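PDB 4GBJ: 6-phosphogluconate dehydrogenase NAD-binding from Dyadobacter fermentans, which probably acts as an NAD(P)-dependent oxidoreductase of the 6-phosphogluconate and 3-hydroxyisobutyrate dehydrogenase kind. Local coordinates for residues 97-102 / 169-174. Numbering follows the deposited sequence.
Sequences STISPE and AANVIK
P101 and N171 bring the two backbones closest, their CA atoms 5.2 Å apart, where the loop 97-100 turns into helix 101-113 against the first turns of helix 169-197. S100 sits at the N-cap of the former helix, its OG taking a weak capping bond from E102 N.

N171 points its CB at the loop, and across this contact its ND2 works through two waters, donating to both: water 1, at 2.9 Å from N171 ND2, donates a hydrogen bond in turn to S97 O, while water 2 donates to both I99 O (2.7 Å from the water) and N171 O. With CG beside its own backbone N (chi1 -67°), the amide lies alongside the I99 side chain, pointing the same way. OD1 is hydrogen-bonded to S104 OG, which holds the other end of the amide. A turn further on, K174 extends with CG anti to the backbone N (chi1 176°) and bends at chi2; its chain crosses T98 at about a right angle, CE coming 3.3 Å from T98 OG1. NZ is hydrogen-bonded to I123 O, on strand 117-124, and the side chain makes a cation-pi contact with F124. The pair P101 and V172 is apolar and tight, P101 CG lying 3.5 Å from V172 CG2; I200 of the second subunit also packs on V172.

The loop follows strand 92-95 of the Rossmann-type sheet, and helix 169-197 leads into the all-helical C-terminal part. The junction is consistent with that of the beta-hydroxyacid dehydrogenases, and K174 is the predicted active-site lysine.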
# COMPACT_ATOMS: atom_id res chain seq x y z
N SER B 97 22.17 -8.39 6.82
CA SER B 97 21.34 -9.39 6.17
C SER B 97 19.87 -9.31 6.64
O SER B 97 19.60 -8.97 7.79
CB SER B 97 21.86 -10.78 6.50
OG SER B 97 23.22 -10.93 6.11
N THR B 98 18.94 -9.72 5.78
CA THR B 98 17.53 -9.83 6.17
C THR B 98 17.35 -11.16 6.87
O THR B 98 17.24 -12.22 6.26
CB THR B 98 16.61 -9.72 4.99
OG1 THR B 98 16.90 -8.51 4.31
CG2 THR B 98 15.16 -9.78 5.39
N ILE B 99 17.31 -11.11 8.16
CA ILE B 99 17.20 -12.31 8.98
C ILE B 99 16.24 -12.07 10.11
O ILE B 99 15.76 -10.97 10.34
CB ILE B 99 18.59 -12.76 9.51
CG1 ILE B 99 19.17 -11.76 10.47
CG2 ILE B 99 19.52 -13.10 8.36
CD1 ILE B 99 20.52 -12.22 11.07
N SER B 100 15.96 -13.14 10.79
CA SER B 100 15.06 -13.16 11.91
C SER B 100 15.59 -12.34 13.09
O SER B 100 16.75 -12.51 13.47
CB SER B 100 14.89 -14.62 12.38
OG SER B 100 14.29 -14.71 13.65
N PRO B 101 14.70 -11.63 13.80
CA PRO B 101 15.08 -11.01 15.09
C PRO B 101 15.71 -12.00 16.06
O PRO B 101 16.65 -11.68 16.77
CB PRO B 101 13.73 -10.54 15.66
CG PRO B 101 12.89 -10.37 14.52
CD PRO B 101 13.30 -11.31 13.45
N GLU B 102 15.16 -13.22 16.10
CA GLU B 102 15.70 -14.27 16.96
C GLU B 102 17.14 -14.63 16.60
O GLU B 102 17.96 -14.84 17.50
CB GLU B 102 14.84 -15.51 16.87
CG GLU B 102 15.34 -16.73 17.65
CD GLU B 102 14.44 -17.92 17.39
OE1 GLU B 102 14.63 -18.58 16.35
OE2 GLU B 102 13.47 -18.12 18.17
N ALA B 169 15.46 -5.72 17.06
CA ALA B 169 14.38 -4.77 16.74
C ALA B 169 14.38 -4.25 15.28
O ALA B 169 13.31 -4.15 14.65
CB ALA B 169 14.44 -3.59 17.68
N ALA B 170 15.55 -3.85 14.74
CA ALA B 170 15.56 -3.34 13.37
C ALA B 170 15.10 -4.43 12.40
O ALA B 170 14.41 -4.15 11.41
CB ALA B 170 16.95 -2.85 13.01
N ASN B 171 15.47 -5.69 12.71
CA ASN B 171 15.06 -6.87 11.92
C ASN B 171 13.56 -7.01 11.88
O ASN B 171 13.02 -7.39 10.85
CB ASN B 171 15.67 -8.13 12.48
CG ASN B 171 17.15 -8.18 12.32
OD1 ASN B 171 17.88 -8.29 13.29
ND2 ASN B 171 17.63 -8.10 11.09
N VAL B 172 12.87 -6.64 12.97
CA VAL B 172 11.39 -6.67 13.00
C VAL B 172 10.87 -5.65 12.00
O VAL B 172 9.92 -5.94 11.26
CB VAL B 172 10.79 -6.41 14.42
CG1 VAL B 172 9.29 -6.30 14.37
CG2 VAL B 172 11.22 -7.46 15.42
N ILE B 173 11.51 -4.48 11.94
CA ILE B 173 11.03 -3.41 11.04
C ILE B 173 11.19 -3.87 9.59
O ILE B 173 10.32 -3.63 8.79
CB ILE B 173 11.71 -2.03 11.27
CG1 ILE B 173 11.65 -1.57 12.74
CG2 ILE B 173 11.13 -0.93 10.35
CD1 ILE B 173 10.23 -1.50 13.31
N LYS B 174 12.31 -4.52 9.26
CA LYS B 174 12.60 -4.99 7.90
C LYS B 174 11.56 -6.02 7.45
O LYS B 174 11.02 -5.89 6.35
CB LYS B 174 14.00 -5.57 7.86
CG LYS B 174 14.40 -6.18 6.53
CD LYS B 174 14.27 -5.24 5.35
CE LYS B 174 14.86 -5.87 4.12
NZ LYS B 174 14.67 -5.06 2.91
O HOH W 1 20.41 -8.02 10.34
O HOH W 2 15.27 -8.63 9.07